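Local coordinates for protein oxidoreductase, Gfo/Idh/MocA family (Pseudomonas syringae pv. tomato, PDB 3DTY) that is probably an NAD(P)-dependent oxidoreductase of the Gfo/Idh/MocA family, of unknown substrate, and binds magnesium, at residues E284-D287 / E288-N291; N95-H98 / Y99-K103. All blocks are in the same frame, centred on the assembly; numbering follows the deposited sequence.

Contact 1: residues E284-D287 / E288-N291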
loop_
_atom_site.group_PDB
_atom_site.type_symbol
_atom_site.label_atom_id
_atom_site.label_comp_id
_atom_site.label_asym_id
_atom_site.label_seq_id
_atom_site.Cartn_x
_atom_site.Cartn_y
_atom_site.Cartn_z
ATOM N N GLU A 284 -9.029 6.552 -9.444
ATOM C CA GLU A 284 -8.842 7.248 -8.176
ATOM C C GLU A 284 -7.433 7.813 -8.030
ATOM O O GLU A 284 -6.445 7.148 -8.354
ATOM C CB GLU A 284 -9.139 6.278 -7.025
ATOM C CG GLU A 284 -9.242 6.916 -5.650
ATOM C CD GLU A 284 -9.642 5.914 -4.571
ATOM O OE1 GLU A 284 -10.421 4.990 -4.877
ATOM O OE2 GLU A 284 -9.190 6.064 -3.415
ATOM N N TRP A 285 -7.352 9.038 -7.524
ATOM C CA TRP A 285 -6.077 9.718 -7.345
ATOM C C TRP A 285 -6.021 10.299 -5.928
ATOM O O TRP A 285 -7.037 10.766 -5.398
ATOM C CB TRP A 285 -5.956 10.827 -8.397
ATOM C CG TRP A 285 -4.651 11.557 -8.403
ATOM C CD1 TRP A 285 -3.508 11.202 -9.073
ATOM C CD2 TRP A 285 -4.359 12.792 -7.739
ATOM N NE1 TRP A 285 -2.530 12.150 -8.870
ATOM C CE2 TRP A 285 -3.028 13.134 -8.054
ATOM C CE3 TRP A 285 -5.099 13.645 -6.902
ATOM C CZ2 TRP A 285 -2.418 14.296 -7.565
ATOM C CZ3 TRP A 285 -4.494 14.801 -6.416
ATOM C CH2 TRP A 285 -3.169 15.116 -6.749
ATOM N N TRP A 286 -4.829 10.263 -5.329
ATOM C CA TRP A 286 -4.587 10.754 -3.973
ATOM C C TRP A 286 -3.371 11.686 -4.014
ATOM O O TRP A 286 -2.276 11.281 -4.432
ATOM C CB TRP A 286 -4.352 9.541 -3.062
ATOM C CG TRP A 286 -3.948 9.804 -1.631
ATOM C CD1 TRP A 286 -4.190 10.922 -0.883
ATOM C CD2 TRP A 286 -3.280 8.879 -0.767
ATOM N NE1 TRP A 286 -3.715 10.746 0.400
ATOM C CE2 TRP A 286 -3.152 9.501 0.497
ATOM C CE3 TRP A 286 -2.779 7.580 -0.937
ATOM C CZ2 TRP A 286 -2.538 8.870 1.585
ATOM C CZ3 TRP A 286 -2.166 6.953 0.145
ATOM C CH2 TRP A 286 -2.055 7.602 1.392
ATOM N N ASP A 287 -3.554 12.930 -3.571
ATOM C CA ASP A 287 -2.475 13.911 -3.630
ATOM C C ASP A 287 -1.162 13.557 -2.928
ATOM O O ASP A 287 -0.117 14.115 -3.265
ATOM C CB ASP A 287 -2.981 15.294 -3.176
ATOM C CG ASP A 287 -3.127 15.423 -1.671
ATOM O OD1 ASP A 287 -3.363 14.404 -0.991
ATOM O OD2 ASP A 287 -3.025 16.574 -1.178
ATOM N N GLU A 288 -1.202 12.624 -1.980
ATOM C CA GLU A 288 0.015 12.226 -1.277
ATOM C C GLU A 288 0.819 11.223 -2.108
ATOM O O GLU A 288 1.975 10.917 -1.783
ATOM C CB GLU A 288 -0.333 11.629 0.094
ATOM C CG GLU A 288 -1.013 12.613 1.031
ATOM C CD GLU A 288 -1.435 11.978 2.350
ATOM O OE1 GLU A 288 -0.555 11.516 3.102
ATOM O OE2 GLU A 288 -2.651 11.942 2.632
ATOM N N ARG A 289 0.195 10.717 -3.174
ATOM C CA ARG A 289 0.806 9.762 -4.102
ATOM C C ARG A 289 0.403 10.280 -5.490
ATOM O O ARG A 289 -0.219 9.563 -6.282
ATOM C CB ARG A 289 0.213 8.361 -3.881
ATOM C CG ARG A 289 0.350 7.819 -2.458
ATOM C CD ARG A 289 1.770 7.333 -2.145
ATOM N NE ARG A 289 1.827 6.702 -0.826
ATOM C CZ ARG A 289 1.758 7.367 0.324
ATOM N NH1 ARG A 289 1.642 8.690 0.325
ATOM N NH2 ARG A 289 1.776 6.707 1.475
ATOM N N PRO A 290 0.786 11.527 -5.812
ATOM C CA PRO A 290 0.469 12.193 -7.079
ATOM C C PRO A 290 0.924 11.537 -8.372
ATOM O O PRO A 290 0.364 11.813 -9.423
ATOM C CB PRO A 290 1.094 13.567 -6.895
ATOM C CG PRO A 290 2.383 13.206 -6.184
ATOM C CD PRO A 290 1.874 12.242 -5.119
ATOM N N ASN A 291 1.926 10.669 -8.292
ATOM C CA ASN A 291 2.480 10.022 -9.477
ATOM C C ASN A 291 1.823 8.700 -9.884
ATOM O O ASN A 291 2.235 8.062 -10.855
ATOM C CB ASN A 291 3.985 9.844 -9.281
ATOM C CG ASN A 291 4.685 11.169 -8.984
ATOM O OD1 ASN A 291 5.474 11.281 -8.036
ATOM N ND2 ASN A 291 4.394 12.180 -9.794
HETATM O O HOH W 1 -2.721 8.746 -6.332
#
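E288 lies against the indole of W286. E288 CB sits over the face of the five-membered ring of W286, 3.8 Å from the centroid, as a CH-pi contact. The chain then runs past the rim, and E288 OE2 accepts from W286 NE1 at 2.7 Å. This bond is bent (136°), and NE1 comes from above the carboxylate plane. E288 OE2 also accepts from G271 N. R289 N donates to W286 O at 2.8 Å, closing a type I beta turn from W286 to R289. The R289 side chain bends at its second torsion, which lays its guanidinium flat on W286, centres 4.5 Å apart and planes at 25°. R289 NH1 donates to E288 O at 3.1 Å, which, with the stack, limits the rotation of the group. A water accepts from W286 N and also lies 2.6 Å from R289 O. P290 meets W285 with its CB and its carbonyl. P290 CB packs on W285 CZ2 at 3.6 Å. P290 O accepts from W285 NE1 at 3.0 Å, lying in that ring's plane. R289 packs on R289 of the second subunit. The arrangement is a beta-hairpin connection that begins with a type I turn, joining adjacent antiparallel strands 281-286 and 292-297.

Contact 2: residues N95-H98 / Y99-K103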
loop_
_atom_site.group_PDB
_atom_site.type_symbol
_atom_site.label_atom_id
_atom_site.label_comp_id
_atom_site.label_asym_id
_atom_site.label_seq_id
_atom_site.Cartn_x
_atom_site.Cartn_y
_atom_site.Cartn_z
ATOM N N ASN A 95 -6.995 36.166 2.654
ATOM C CA ASN A 95 -8.226 35.977 1.895
ATOM C C ASN A 95 -9.174 37.170 1.790
ATOM O O ASN A 95 -9.757 37.402 0.736
ATOM C CB ASN A 95 -9.005 34.779 2.449
ATOM C CG ASN A 95 -8.243 33.472 2.311
ATOM O OD1 ASN A 95 -7.224 33.402 1.621
ATOM N ND2 ASN A 95 -8.742 32.428 2.960
ATOM N N GLY A 96 -9.337 37.916 2.877
ATOM C CA GLY A 96 -10.236 39.057 2.848
ATOM C C GLY A 96 -9.830 40.180 1.907
ATOM O O GLY A 96 -10.651 41.021 1.552
ATOM N N THR A 97 -8.574 40.199 1.484
ATOM C CA THR A 97 -8.101 41.266 0.607
ATOM C C THR A 97 -8.113 40.902 -0.872
ATOM O O THR A 97 -7.952 41.768 -1.731
ATOM C CB THR A 97 -6.666 41.667 0.950
ATOM O OG1 THR A 97 -5.805 40.550 0.709
ATOM C CG2 THR A 97 -6.552 42.084 2.407
ATOM N N HIS A 98 -8.298 39.623 -1.167
ATOM C CA HIS A 98 -8.281 39.162 -2.546
ATOM C C HIS A 98 -9.212 39.918 -3.489
ATOM O O HIS A 98 -8.825 40.281 -4.606
ATOM C CB HIS A 98 -8.583 37.668 -2.588
ATOM C CG HIS A 98 -7.546 36.831 -1.904
ATOM N ND1 HIS A 98 -7.605 35.453 -1.862
ATOM C CD2 HIS A 98 -6.420 37.178 -1.233
ATOM C CE1 HIS A 98 -6.561 34.990 -1.197
ATOM N NE2 HIS A 98 -5.826 36.018 -0.805
ATOM N N TYR A 99 -10.434 40.171 -3.045
ATOM C CA TYR A 99 -11.379 40.869 -3.897
ATOM C C TYR A 99 -10.940 42.265 -4.327
ATOM O O TYR A 99 -10.932 42.572 -5.519
ATOM C CB TYR A 99 -12.743 40.981 -3.226
ATOM C CG TYR A 99 -13.680 41.872 -4.003
ATOM C CD1 TYR A 99 -14.267 41.429 -5.183
ATOM C CD2 TYR A 99 -13.943 43.175 -3.584
ATOM C CE1 TYR A 99 -15.100 42.257 -5.933
ATOM C CE2 TYR A 99 -14.771 44.018 -4.329
ATOM C CZ TYR A 99 -15.346 43.547 -5.503
ATOM O OH TYR A 99 -16.158 44.364 -6.253
ATOM N N SER A 100 -10.587 43.111 -3.363
ATOM C CA SER A 100 -10.196 44.484 -3.684
ATOM C C SER A 100 -8.894 44.580 -4.465
ATOM O O SER A 100 -8.772 45.386 -5.386
ATOM C CB SER A 100 -10.102 45.317 -2.407
ATOM O OG SER A 100 -9.235 44.701 -1.478
ATOM N N ILE A 101 -7.919 43.754 -4.112
ATOM C CA ILE A 101 -6.648 43.797 -4.816
ATOM C C ILE A 101 -6.816 43.311 -6.254
ATOM O O ILE A 101 -6.308 43.934 -7.182
ATOM C CB ILE A 101 -5.581 42.972 -4.074
ATOM C CG1 ILE A 101 -5.353 43.590 -2.689
ATOM C CG2 ILE A 101 -4.292 42.940 -4.876
ATOM C CD1 ILE A 101 -4.337 42.876 -1.825
ATOM N N THR A 102 -7.549 42.218 -6.445
ATOM C CA THR A 102 -7.777 41.702 -7.793
ATOM C C THR A 102 -8.502 42.753 -8.636
ATOM O O THR A 102 -8.210 42.920 -9.819
ATOM C CB THR A 102 -8.631 40.420 -7.780
ATOM O OG1 THR A 102 -7.949 39.391 -7.049
ATOM C CG2 THR A 102 -8.888 39.935 -9.216
ATOM N N LYS A 103 -9.449 43.458 -8.022
ATOM C CA LYS A 103 -10.202 44.493 -8.727
ATOM C C LYS A 103 -9.272 45.619 -9.177
ATOM O O LYS A 103 -9.285 46.023 -10.342
ATOM C CB LYS A 103 -11.291 45.058 -7.815
ATOM C CG LYS A 103 -12.259 46.038 -8.477
ATOM C CD LYS A 103 -13.422 46.345 -7.535
ATOM C CE LYS A 103 -14.324 47.425 -8.088
ATOM N NZ LYS A 103 -13.640 48.744 -8.122
HETATM O O HOH W 2 -11.537 38.588 -0.690
HETATM O O HOH W 3 -10.993 42.638 -0.633
#
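T97 O accepts from I101 N at 3.1 Å, nearly in line with its carbonyl. H98 O accepts from T102 N one residue later. These are i to i+4 bonds of the first helical turn. Two waters extend the pattern backwards: one joins N95 O to Y99 N, the other G96 O to S100 N. T102 OG1 adds a second bond to H98 O, at 2.7 Å. It reaches the carbonyl from the face opposite to T102 N, so two donors grip this oxygen. OG1 can do so because it lies beside its own backbone N (chi1 -62°). I101 runs alongside T97, pointing the same way. I101 CD1 meets T97 OG1 at 3.7 Å, and I101 CG1 rests on T97 O at 3.3 Å. T97 OG1 is hydrogen-bonded to T93 OG1 and P94 O. The H98 ring has N95 CA over its centre, 3.5 Å above the plane. H98 ND1 is hydrogen-bonded to P117 O and H98 NE2 to T93 O. Y99 OH is hydrogen-bonded to N127 ND2, and N127 and E123 bind a magnesium ion. This is the start of helix 98-107 in a beta-alpha-beta crossover of the Rossmann fold, between strands 88-92 and 111-114.

From the N terminus, contact 2 comes first. It closes the loop after strand 88-92 and opens helix 98-107 in the NAD-binding Rossmann domain. The chain then passes through strand 111-114, helix 122-134 and strand 139-141 into the C-terminal alpha/beta domain. There contact 1 turns the end of strand 281-286 towards strand 292-297 in the mixed sheet. The two contacts are in series and neither nest nor cross. They lie on opposite sides of the chain's centre. The centres of contact 1 and contact 2 are about 31 Å apart. Contact 2 belongs to a helical link between parallel strands of the Rossmann sheet, whereas contact 1 joins two antiparallel strands.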